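Local structure of probable 2-dehydro-3-deoxygalactonokinase DgoK1 (Sinorhizobium meliloti, 3T69) at residues Leu247-Ala252 with Thr276-Gln281; Gln131-Ala136 with Leu298-Arg303; Phe19-Ile24 with Gly54-Val59. The protein probably phosphorylates 2-dehydro-3-deoxy-D-galactonate with ATP, giving the 6-phosphate in the second of three steps that break D-galactonate down to pyruvate and glyceraldehyde 3-phosphate. All coordinates share one frame; numbering follows the deposited sequence.

Contact 1: Leu247-Ala252 with Thr276-Gln281; sequences LEIAGA and TALESQ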
ATOM      1  N   LEU B 247       9.836  -0.934  -6.793  1.00 35.61           N
ATOM      2  CA  LEU B 247      10.033  -1.578  -5.473  1.00 35.80           C
ATOM      3  C   LEU B 247      10.080  -3.078  -5.583  1.00 35.31           C
ATOM      4  O   LEU B 247      11.018  -3.726  -5.066  1.00 34.74           O
ATOM      5  CB  LEU B 247       8.944  -1.115  -4.498  1.00 36.45           C
ATOM      6  CG  LEU B 247       8.853  -1.704  -3.116  1.00 36.05           C
ATOM      7  CD1 LEU B 247      10.098  -1.478  -2.326  1.00 37.34           C
ATOM      8  CD2 LEU B 247       7.757  -0.994  -2.472  1.00 39.71           C
ATOM      9  N   GLU B 248       9.098  -3.636  -6.284  1.00 36.07           N
ATOM     10  CA  GLU B 248       9.184  -5.052  -6.697  1.00 37.38           C
ATOM     11  C   GLU B 248      10.556  -5.488  -7.210  1.00 38.05           C
ATOM     12  O   GLU B 248      11.082  -6.545  -6.832  1.00 38.49           O
ATOM     13  CB  GLU B 248       8.222  -5.329  -7.817  1.00 37.41           C
ATOM     14  CG  GLU B 248       8.276  -6.791  -8.218  1.00 39.05           C
ATOM     15  CD  GLU B 248       7.100  -7.194  -9.081  1.00 42.67           C
ATOM     16  OE1 GLU B 248       6.028  -6.539  -8.973  1.00 43.13           O
ATOM     17  OE2 GLU B 248       7.265  -8.168  -9.872  1.00 44.27           O
ATOM     18  N   ILE B 249      11.152  -4.683  -8.086  1.00 38.64           N
ATOM     19  CA  ILE B 249      12.339  -5.184  -8.739  1.00 39.07           C
ATOM     20  C   ILE B 249      13.497  -5.149  -7.800  1.00 39.29           C
ATOM     21  O   ILE B 249      14.277  -6.119  -7.719  1.00 39.95           O
ATOM     22  CB  ILE B 249      12.651  -4.428  -9.996  1.00 39.65           C
ATOM     23  CG1 ILE B 249      11.562  -4.687 -11.031  1.00 36.43           C
ATOM     24  CG2 ILE B 249      14.061  -4.801 -10.489  1.00 40.00           C
ATOM     25  CD1 ILE B 249      11.560  -3.607 -12.064  1.00 35.53           C
ATOM     26  N   ALA B 250      13.606  -4.038  -7.085  1.00 39.43           N
ATOM     27  CA  ALA B 250      14.522  -3.962  -5.946  1.00 39.62           C
ATOM     28  C   ALA B 250      14.473  -5.229  -5.154  1.00 39.87           C
ATOM     29  O   ALA B 250      15.493  -5.811  -4.903  1.00 39.41           O
ATOM     30  CB  ALA B 250      14.149  -2.798  -5.047  1.00 40.40           C
ATOM     31  N   GLY B 251      13.266  -5.662  -4.786  1.00 41.00           N
ATOM     32  CA  GLY B 251      13.105  -6.848  -3.973  1.00 42.34           C
ATOM     33  C   GLY B 251      13.457  -8.135  -4.702  1.00 43.43           C
ATOM     34  O   GLY B 251      14.214  -8.991  -4.178  1.00 42.89           O
ATOM     35  N   ALA B 252      12.889  -8.299  -5.894  1.00 44.13           N
ATOM     36  CA  ALA B 252      13.308  -9.390  -6.760  1.00 45.33           C
ATOM     37  C   ALA B 252      14.857  -9.448  -6.834  1.00 46.49           C
ATOM     38  O   ALA B 252      15.469 -10.516  -6.631  1.00 46.26           O
ATOM     39  CB  ALA B 252      12.724  -9.207  -8.102  1.00 44.92           C
ATOM     40  N   THR B 276       9.230  -2.917 -20.224  1.00 53.86           N
ATOM     41  CA  THR B 276       9.658  -1.531 -20.223  1.00 54.86           C
ATOM     42  C   THR B 276      10.390  -1.255 -18.910  1.00 55.23           C
ATOM     43  O   THR B 276      11.546  -0.779 -18.885  1.00 55.90           O
ATOM     44  CB  THR B 276       8.436  -0.639 -20.352  1.00 54.91           C
ATOM     45  OG1 THR B 276       7.759  -0.971 -21.561  1.00 54.88           O
ATOM     46  CG2 THR B 276       8.795   0.820 -20.362  1.00 56.01           C
ATOM     47  N   ALA B 277       9.725  -1.614 -17.819  1.00 54.82           N
ATOM     48  CA  ALA B 277      10.272  -1.367 -16.522  1.00 54.37           C
ATOM     49  C   ALA B 277      11.529  -2.208 -16.294  1.00 53.98           C
ATOM     50  O   ALA B 277      12.506  -1.730 -15.722  1.00 54.65           O
ATOM     51  CB  ALA B 277       9.192  -1.602 -15.457  1.00 53.78           C
ATOM     52  N   LEU B 278      11.525  -3.450 -16.748  1.00 53.91           N
ATOM     53  CA  LEU B 278      12.692  -4.321 -16.516  1.00 54.68           C
ATOM     54  C   LEU B 278      13.962  -3.969 -17.332  1.00 55.43           C
ATOM     55  O   LEU B 278      15.111  -4.121 -16.841  1.00 56.19           O
ATOM     56  CB  LEU B 278      12.325  -5.800 -16.727  1.00 54.21           C
ATOM     57  CG  LEU B 278      11.305  -6.421 -15.770  1.00 53.48           C
ATOM     58  CD1 LEU B 278      10.603  -7.574 -16.408  1.00 50.82           C
ATOM     59  CD2 LEU B 278      11.967  -6.851 -14.464  1.00 53.38           C
ATOM     60  N   GLU B 279      13.766  -3.530 -18.577  1.00 55.41           N
ATOM     61  CA  GLU B 279      14.900  -3.163 -19.403  1.00 55.46           C
ATOM     62  C   GLU B 279      15.566  -1.927 -18.822  1.00 55.46           C
ATOM     63  O   GLU B 279      16.789  -1.935 -18.604  1.00 55.59           O
ATOM     64  CB  GLU B 279      14.484  -2.981 -20.862  1.00 55.57           C
ATOM     65  CG  GLU B 279      14.388  -4.316 -21.590  1.00 56.02           C
ATOM     66  CD  GLU B 279      13.512  -4.306 -22.848  1.00 56.95           C
ATOM     67  OE1 GLU B 279      12.597  -3.461 -23.015  1.00 56.86           O
ATOM     68  OE2 GLU B 279      13.731  -5.212 -23.671  1.00 58.55           O
ATOM     69  N   SER B 280      14.758  -0.903 -18.520  1.00 55.04           N
ATOM     70  CA  SER B 280      15.260   0.316 -17.860  1.00 54.78           C
ATOM     71  C   SER B 280      16.194   0.014 -16.689  1.00 54.45           C
ATOM     72  O   SER B 280      17.072   0.807 -16.393  1.00 53.95           O
ATOM     73  CB  SER B 280      14.120   1.257 -17.446  1.00 54.63           C
ATOM     74  OG  SER B 280      13.478   0.808 -16.264  1.00 55.50           O
ATOM     75  N   GLN B 281      16.036  -1.144 -16.046  1.00 54.65           N
ATOM     76  CA  GLN B 281      16.954  -1.503 -14.953  1.00 55.04           C
ATOM     77  C   GLN B 281      18.099  -2.371 -15.393  1.00 55.91           C
ATOM     78  O   GLN B 281      18.837  -2.898 -14.545  1.00 55.52           O
ATOM     79  CB  GLN B 281      16.244  -2.111 -13.723  1.00 54.83           C
ATOM     80  CG  GLN B 281      15.121  -1.239 -13.161  1.00 53.34           C
ATOM     81  CD  GLN B 281      15.541   0.220 -12.962  1.00 51.95           C
ATOM     82  OE1 GLN B 281      16.518   0.517 -12.258  1.00 52.44           O
ATOM     83  NE2 GLN B 281      14.798   1.135 -13.578  1.00 49.63           N
TER

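Contact 2: Gln131-Ala136 with Leu298-Arg303; sequences QLLGAA and LSAAAR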
ATOM      1  N   GLN B 131       0.782 -22.005 -15.686  1.00 49.39           N
ATOM      2  CA  GLN B 131       1.529 -21.308 -16.712  1.00 49.38           C
ATOM      3  C   GLN B 131       2.962 -21.799 -16.656  1.00 49.34           C
ATOM      4  O   GLN B 131       3.677 -21.748 -17.632  1.00 49.71           O
ATOM      5  CB  GLN B 131       1.433 -19.794 -16.548  1.00 49.31           C
ATOM      6  CG  GLN B 131      -0.005 -19.282 -16.300  1.00 50.48           C
ATOM      7  CD  GLN B 131      -0.082 -17.762 -16.107  1.00 51.92           C
ATOM      8  OE1 GLN B 131       0.362 -17.214 -15.101  1.00 49.69           O
ATOM      9  NE2 GLN B 131      -0.660 -17.084 -17.082  1.00 54.70           N
ATOM     10  N   LEU B 132       3.401 -22.306 -15.535  1.00 49.61           N
ATOM     11  CA  LEU B 132       4.773 -22.808 -15.526  1.00 51.07           C
ATOM     12  C   LEU B 132       4.870 -24.237 -16.025  1.00 52.16           C
ATOM     13  O   LEU B 132       5.922 -24.675 -16.518  1.00 52.86           O
ATOM     14  CB  LEU B 132       5.404 -22.698 -14.146  1.00 50.76           C
ATOM     15  CG  LEU B 132       5.775 -21.309 -13.646  1.00 50.57           C
ATOM     16  CD1 LEU B 132       6.041 -21.381 -12.146  1.00 52.25           C
ATOM     17  CD2 LEU B 132       6.985 -20.768 -14.380  1.00 50.27           C
ATOM     18  N   LEU B 133       3.781 -24.984 -15.884  1.00 53.22           N
ATOM     19  CA  LEU B 133       3.740 -26.338 -16.431  1.00 53.85           C
ATOM     20  C   LEU B 133       3.842 -26.150 -17.946  1.00 54.59           C
ATOM     21  O   LEU B 133       4.654 -26.798 -18.612  1.00 53.73           O
ATOM     22  CB  LEU B 133       2.439 -27.052 -16.043  1.00 53.23           C
ATOM     23  CG  LEU B 133       2.120 -28.387 -16.721  1.00 51.00           C
ATOM     24  CD1 LEU B 133       3.155 -29.447 -16.436  1.00 46.56           C
ATOM     25  CD2 LEU B 133       0.738 -28.802 -16.287  1.00 49.19           C
ATOM     26  N   GLY B 134       3.029 -25.216 -18.431  1.00 55.36           N
ATOM     27  CA  GLY B 134       2.982 -24.855 -19.812  1.00 57.65           C
ATOM     28  C   GLY B 134       4.324 -24.521 -20.422  1.00 58.94           C
ATOM     29  O   GLY B 134       4.665 -25.047 -21.466  1.00 59.12           O
ATOM     30  N   ALA B 135       5.104 -23.678 -19.762  1.00 60.38           N
ATOM     31  CA  ALA B 135       6.209 -23.035 -20.444  1.00 62.25           C
ATOM     32  C   ALA B 135       7.578 -23.617 -20.153  1.00 63.96           C
ATOM     33  O   ALA B 135       8.539 -23.278 -20.844  1.00 64.05           O
ATOM     34  CB  ALA B 135       6.195 -21.543 -20.189  1.00 61.89           C
ATOM     35  N   ALA B 136       7.684 -24.498 -19.162  1.00 66.22           N
ATOM     36  CA  ALA B 136       8.997 -25.033 -18.775  1.00 68.94           C
ATOM     37  C   ALA B 136       9.833 -25.522 -19.975  1.00 71.11           C
ATOM     38  O   ALA B 136      11.007 -25.148 -20.112  1.00 71.71           O
ATOM     39  CB  ALA B 136       8.851 -26.137 -17.743  1.00 68.78           C
ATOM     40  N   LEU B 298      -2.646 -26.256 -18.950  1.00 43.28           N
ATOM     41  CA  LEU B 298      -3.839 -27.055 -18.877  1.00 45.04           C
ATOM     42  C   LEU B 298      -3.819 -28.215 -19.903  1.00 46.20           C
ATOM     43  O   LEU B 298      -4.407 -29.268 -19.662  1.00 47.16           O
ATOM     44  CB  LEU B 298      -5.113 -26.221 -19.040  1.00 44.56           C
ATOM     45  CG  LEU B 298      -5.380 -25.018 -18.132  1.00 45.55           C
ATOM     46  CD1 LEU B 298      -6.071 -23.944 -18.919  1.00 45.98           C
ATOM     47  CD2 LEU B 298      -6.226 -25.367 -16.953  1.00 48.39           C
ATOM     48  N   SER B 299      -3.163 -28.038 -21.048  1.00 47.35           N
ATOM     49  CA  SER B 299      -3.098 -29.141 -22.028  1.00 47.49           C
ATOM     50  C   SER B 299      -2.237 -30.317 -21.514  1.00 46.87           C
ATOM     51  O   SER B 299      -2.649 -31.478 -21.568  1.00 46.36           O
ATOM     52  CB  SER B 299      -2.683 -28.635 -23.439  1.00 47.86           C
ATOM     53  OG  SER B 299      -2.074 -29.662 -24.225  1.00 47.61           O
ATOM     54  N   ALA B 300      -1.071 -30.018 -20.968  1.00 47.08           N
ATOM     55  CA  ALA B 300      -0.217 -31.096 -20.485  1.00 48.31           C
ATOM     56  C   ALA B 300      -0.885 -31.917 -19.357  1.00 49.19           C
ATOM     57  O   ALA B 300      -0.604 -33.117 -19.214  1.00 50.51           O
ATOM     58  CB  ALA B 300       1.117 -30.562 -20.062  1.00 47.77           C
ATOM     59  N   ALA B 301      -1.775 -31.275 -18.591  1.00 48.36           N
ATOM     60  CA  ALA B 301      -2.513 -31.946 -17.532  1.00 48.09           C
ATOM     61  C   ALA B 301      -3.621 -32.804 -18.100  1.00 47.37           C
ATOM     62  O   ALA B 301      -3.711 -33.975 -17.755  1.00 48.47           O
ATOM     63  CB  ALA B 301      -3.067 -30.932 -16.436  1.00 47.67           C
ATOM     64  N   ALA B 302      -4.460 -32.222 -18.939  1.00 46.71           N
ATOM     65  CA  ALA B 302      -5.472 -32.955 -19.693  1.00 47.16           C
ATOM     66  C   ALA B 302      -4.926 -34.184 -20.442  1.00 47.93           C
ATOM     67  O   ALA B 302      -5.482 -35.243 -20.345  1.00 47.53           O
ATOM     68  CB  ALA B 302      -6.164 -32.024 -20.649  1.00 46.42           C
ATOM     69  N   ARG B 303      -3.823 -34.051 -21.172  1.00 49.89           N
ATOM     70  CA  ARG B 303      -3.309 -35.188 -21.941  1.00 51.28           C
ATOM     71  C   ARG B 303      -2.975 -36.290 -20.941  1.00 51.95           C
ATOM     72  O   ARG B 303      -3.036 -37.484 -21.287  1.00 52.29           O
ATOM     73  CB  ARG B 303      -2.038 -34.853 -22.787  1.00 51.62           C
ATOM     74  CG  ARG B 303      -2.147 -33.941 -24.070  1.00 53.50           C
ATOM     75  CD  ARG B 303      -0.735 -33.851 -24.836  1.00 61.24           C
ATOM     76  NE  ARG B 303      -0.777 -33.037 -26.090  1.00 69.81           N
ATOM     77  CZ  ARG B 303       0.165 -32.980 -27.073  1.00 71.15           C
ATOM     78  NH1 ARG B 303       1.295 -33.704 -27.019  1.00 71.63           N
ATOM     79  NH2 ARG B 303      -0.020 -32.181 -28.134  1.00 66.98           N
TER

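Contact 3: Phe19-Ile24 with Gly54-Val59; sequences FRLWII and GHLAAV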
ATOM      1  N   PHE B  19     -12.501 -14.839 -15.786  1.00 62.82           N
ATOM      2  CA  PHE B  19     -12.779 -16.207 -16.205  1.00 63.10           C
ATOM      3  C   PHE B  19     -12.403 -16.399 -17.670  1.00 63.48           C
ATOM      4  O   PHE B  19     -12.834 -15.643 -18.523  1.00 64.04           O
ATOM      5  CB  PHE B  19     -14.261 -16.470 -16.022  1.00 62.66           C
ATOM      6  CG  PHE B  19     -14.695 -17.836 -16.445  1.00 64.14           C
ATOM      7  CD1 PHE B  19     -15.059 -18.091 -17.765  1.00 64.47           C
ATOM      8  CD2 PHE B  19     -14.778 -18.867 -15.519  1.00 64.64           C
ATOM      9  CE1 PHE B  19     -15.484 -19.341 -18.155  1.00 64.82           C
ATOM     10  CE2 PHE B  19     -15.206 -20.129 -15.906  1.00 64.02           C
ATOM     11  CZ  PHE B  19     -15.560 -20.362 -17.227  1.00 64.46           C
ATOM     12  N   ARG B  20     -11.613 -17.417 -17.958  1.00 63.81           N
ATOM     13  CA  ARG B  20     -11.288 -17.761 -19.326  1.00 64.67           C
ATOM     14  C   ARG B  20     -11.495 -19.261 -19.598  1.00 64.95           C
ATOM     15  O   ARG B  20     -11.140 -20.093 -18.769  1.00 65.53           O
ATOM     16  CB  ARG B  20      -9.842 -17.328 -19.665  1.00 64.91           C
ATOM     17  N   LEU B  21     -12.056 -19.584 -20.766  1.00 65.13           N
ATOM     18  CA  LEU B  21     -12.272 -20.969 -21.219  1.00 64.86           C
ATOM     19  C   LEU B  21     -11.768 -21.241 -22.651  1.00 65.42           C
ATOM     20  O   LEU B  21     -11.812 -20.383 -23.513  1.00 65.10           O
ATOM     21  CB  LEU B  21     -13.753 -21.314 -21.121  1.00 64.23           C
ATOM     22  CG  LEU B  21     -14.159 -22.729 -21.517  1.00 63.38           C
ATOM     23  CD1 LEU B  21     -15.306 -23.221 -20.681  1.00 62.11           C
ATOM     24  CD2 LEU B  21     -14.538 -22.800 -22.958  1.00 63.17           C
ATOM     25  N   TRP B  22     -11.300 -22.462 -22.887  1.00 66.63           N
ATOM     26  CA  TRP B  22     -10.892 -22.938 -24.212  1.00 67.21           C
ATOM     27  C   TRP B  22     -11.415 -24.371 -24.402  1.00 66.73           C
ATOM     28  O   TRP B  22     -11.213 -25.213 -23.542  1.00 66.73           O
ATOM     29  CB  TRP B  22      -9.354 -22.978 -24.353  1.00 67.92           C
ATOM     30  CG  TRP B  22      -8.561 -21.660 -24.268  1.00 70.16           C
ATOM     31  CD1 TRP B  22      -8.145 -20.867 -25.316  1.00 71.57           C
ATOM     32  CD2 TRP B  22      -8.024 -21.057 -23.082  1.00 72.57           C
ATOM     33  NE1 TRP B  22      -7.414 -19.794 -24.847  1.00 72.33           N
ATOM     34  CE2 TRP B  22      -7.333 -19.885 -23.481  1.00 73.65           C
ATOM     35  CE3 TRP B  22      -8.081 -21.374 -21.717  1.00 72.36           C
ATOM     36  CZ2 TRP B  22      -6.706 -19.039 -22.552  1.00 74.74           C
ATOM     37  CZ3 TRP B  22      -7.452 -20.535 -20.804  1.00 72.29           C
ATOM     38  CH2 TRP B  22      -6.777 -19.385 -21.223  1.00 72.86           C
ATOM     39  N   ILE B  23     -12.055 -24.652 -25.537  1.00 66.52           N
ATOM     40  CA  ILE B  23     -12.502 -25.996 -25.860  1.00 65.69           C
ATOM     41  C   ILE B  23     -11.435 -26.550 -26.778  1.00 66.03           C
ATOM     42  O   ILE B  23     -11.020 -25.860 -27.686  1.00 65.97           O
ATOM     43  CB  ILE B  23     -13.825 -25.950 -26.613  1.00 65.48           C
ATOM     44  CG1 ILE B  23     -14.893 -25.156 -25.853  1.00 63.69           C
ATOM     45  CG2 ILE B  23     -14.294 -27.374 -26.988  1.00 66.86           C
ATOM     46  CD1 ILE B  23     -15.610 -25.929 -24.799  1.00 62.83           C
ATOM     47  N   ILE B  24     -10.988 -27.779 -26.553  1.00 66.31           N
ATOM     48  CA  ILE B  24      -9.861 -28.328 -27.313  1.00 67.04           C
ATOM     49  C   ILE B  24     -10.205 -29.656 -28.025  1.00 68.13           C
ATOM     50  O   ILE B  24     -10.952 -30.491 -27.485  1.00 68.37           O
ATOM     51  CB  ILE B  24      -8.618 -28.521 -26.394  1.00 66.79           C
ATOM     52  CG1 ILE B  24      -8.218 -27.215 -25.719  1.00 67.25           C
ATOM     53  CG2 ILE B  24      -7.410 -29.140 -27.146  1.00 66.49           C
ATOM     54  CD1 ILE B  24      -7.695 -26.138 -26.651  1.00 69.50           C
ATOM     55  N   GLY B  54     -23.272 -22.158 -17.912  1.00 65.72           N
ATOM     56  CA  GLY B  54     -23.584 -21.065 -18.836  1.00 65.98           C
ATOM     57  C   GLY B  54     -22.611 -20.983 -19.994  1.00 66.44           C
ATOM     58  O   GLY B  54     -22.995 -21.086 -21.152  1.00 67.29           O
ATOM     59  N   HIS B  55     -21.333 -20.826 -19.693  1.00 67.14           N
ATOM     60  CA  HIS B  55     -20.306 -20.798 -20.741  1.00 67.40           C
ATOM     61  C   HIS B  55     -20.234 -22.051 -21.609  1.00 67.40           C
ATOM     62  O   HIS B  55     -19.903 -21.984 -22.811  1.00 67.59           O
ATOM     63  CB  HIS B  55     -18.954 -20.456 -20.142  1.00 67.29           C
ATOM     64  CG  HIS B  55     -18.847 -19.018 -19.768  1.00 69.99           C
ATOM     65  ND1 HIS B  55     -18.695 -18.019 -20.708  1.00 71.68           N
ATOM     66  CD2 HIS B  55     -18.947 -18.397 -18.571  1.00 72.34           C
ATOM     67  CE1 HIS B  55     -18.666 -16.847 -20.103  1.00 72.74           C
ATOM     68  NE2 HIS B  55     -18.812 -17.049 -18.804  1.00 73.81           N
ATOM     69  N   LEU B  56     -20.575 -23.183 -20.999  1.00 67.19           N
ATOM     70  CA  LEU B  56     -20.597 -24.464 -21.682  1.00 66.57           C
ATOM     71  C   LEU B  56     -21.764 -24.551 -22.636  1.00 66.37           C
ATOM     72  O   LEU B  56     -21.580 -25.023 -23.763  1.00 66.08           O
ATOM     73  CB  LEU B  56     -20.630 -25.627 -20.685  1.00 66.51           C
ATOM     74  CG  LEU B  56     -19.287 -26.071 -20.072  1.00 66.67           C
ATOM     75  CD1 LEU B  56     -19.507 -27.302 -19.189  1.00 66.22           C
ATOM     76  CD2 LEU B  56     -18.182 -26.347 -21.106  1.00 64.35           C
ATOM     77  N   ALA B  57     -22.944 -24.107 -22.187  1.00 65.77           N
ATOM     78  CA  ALA B  57     -24.113 -24.045 -23.052  1.00 66.19           C
ATOM     79  C   ALA B  57     -23.801 -23.125 -24.252  1.00 66.74           C
ATOM     80  O   ALA B  57     -23.919 -23.522 -25.429  1.00 66.21           O
ATOM     81  CB  ALA B  57     -25.336 -23.539 -22.280  1.00 65.81           C
ATOM     82  N   ALA B  58     -23.346 -21.915 -23.929  1.00 67.03           N
ATOM     83  CA  ALA B  58     -23.003 -20.938 -24.928  1.00 67.45           C
ATOM     84  C   ALA B  58     -22.270 -21.600 -26.091  1.00 67.70           C
ATOM     85  O   ALA B  58     -22.778 -21.584 -27.223  1.00 68.55           O
ATOM     86  CB  ALA B  58     -22.182 -19.821 -24.326  1.00 67.42           C
ATOM     87  N   VAL B  59     -21.126 -22.230 -25.814  1.00 67.15           N
ATOM     88  CA  VAL B  59     -20.269 -22.778 -26.883  1.00 66.46           C
ATOM     89  C   VAL B  59     -20.687 -24.127 -27.527  1.00 66.12           C
ATOM     90  O   VAL B  59     -19.906 -24.705 -28.311  1.00 65.89           O
ATOM     91  CB  VAL B  59     -18.730 -22.812 -26.476  1.00 66.61           C
ATOM     92  CG1 VAL B  59     -18.211 -21.437 -26.135  1.00 66.36           C
ATOM     93  CG2 VAL B  59     -18.448 -23.769 -25.323  1.00 66.74           C
TER

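Contact 1: Leu247-Ala252 with Thr276-Gln281
Ile249 of helix 233-252 pushes its side chain across to Leu278 of helix 268-280, and the two cross at a slant. From Ile249, both CG1 and CD1 meet CD2 of Leu278; CD1 lies 4.1 Å from that methyl. The methyl CD1 of Ile249 also sits 4.2 Å from the backbone O of Ala277 and 4.4 Å from CG of Gln281, so one methyl meets two residues of helix 268-280 and Gln281 as well. CG1 is anti to the carbonyl carbon (chi1 -67°) and CD1 continues extended (chi2 159°), which carries the methyl to the facing helix.

The next layer is polar and lies within 276-281. Ser280 OG donates to Ala277 O (2.8 Å) from above the carbonyl plane, and Gln281 NE2 in turn donates to Ser280 OG (3.0 Å), with a further bond to Ser206 OG. On the other helix, buried Glu248 bonds with Trp155, Ser153, Thr171 and Tyr274, the last being on helix 268-280 itself. Trp155 also packs against Leu278. The junction is thus an apolar, non-directional touch of one isoleucine, while a polar link between the two helices, Glu248 to Tyr274, runs beside it.

Contact 2: Gln131-Ala136 with Leu298-Arg303
Leu133 lays its branched end over Ala300 and Ala301, so one large side chain of helix 128-139 meets two small ones on helix 290-305. The CB atoms of Leu133 and Ala300 are directed at the facing helices, and the closest approach of the pair is Leu133 CG to Ala300 CB, 4.1 Å. Leu133 CD2 stands 4.2 Å from Ala300 CB and continues along helix 290-305 to Ala301. There Leu133 CD2 lies 4.2 Å from Ala301 N and 4.4 Å from Ala301 CB. Unlike that of Ala300, the CB of Ala301 points to one side, and CD2 of Leu133 only grazes it. The torsions explain the reach: CG of Leu133 is anti to the backbone N (chi1 170°), which carries it out toward Ala300, and CD2 extends from there to Ala301. With two alanines opposite, the backbone of helix 290-305 lies within contact distance of the leucine. Ala300 lies at the exposed border of the patch and Ala301 is buried, where it packs on Ala95. Gln131 turns its CB away, yet packs on Ala293 and Val294, and its NE2 makes a weak hydrogen bond to Ala290 O. This apolar contact joins helix 128-139, resting through Gln131 and Leu132 on Met148 of strand 143-148 in the six-stranded sheet, to helix 290-305, whose Leu298 and Ala302 lean on Ala11 and Tyr9 of strand 9-14 in the other.

Contact 3: Phe19-Ile24 with Gly54-Val59
Strand Phe19-Ile24 and the end of helix 50-58 advance in the same general sense, with Leu21 CA 8.1 Å from His55 CA and Ile23 CA 8.5 Å from Val59 CA. Val59 is the first residue to leave the helical conformation. The strand's odd-numbered residues Phe19, Leu21 and Ile23 direct their CB atoms at the helix. The rings of Phe19 and His55 form an offset stack, centroids 4.8 Å apart and planes at 21°. CE1 of Phe19 sits over one face of the imidazole, displaced toward its rim, 3.6 Å from CD2 of His55. Both imidazole nitrogens are engaged, ND1 with Arg34 NE and NE2 with Glu38 OE1, which should fix the ring's rotation. Midway, CD1 of Leu21 meets CD2 of Leu56 at 4.3 Å. At the far end Ile23 and Val59 meet tip to tip, Ile23 CD1 lying 3.6 Å from Val59 CG2. That methyl is directed at the strand because CG2 fits between the backbone N and the carbonyl carbon. Helix 50-58 covers one face of the antiparallel meander 9-14, 19-24, 30-36 and leads on to strand 67-71, parallel to 9-14, as in the ASKHA fold of sugar kinases.

Contact 3 closes first along the chain; contact 1 then falls inside the long loop closed by contact 2. Contacts 2 and 3 are neighbours, centres 19 Å apart, touching where Leu298 CD1 packs on Trp22 CZ3 at 4.1 Å. Strand 19-24 lies between two helices: Trp22 packs on helix 290-305, while Phe19, Leu21 and Ile23 point at helix 50-58. Contact 1 is remote, its centre 28 Å from that of contact 2 and 36 Å from that of contact 3, across the chain's centre. It borders the six-stranded sheet through strand 153-159, and helix 128-139 of contact 2 rests on strand 143-148 of that sheet. Helices 290-305 and 128-139 together bridge the two sheets, consistent with the two-lobed ASKHA architecture.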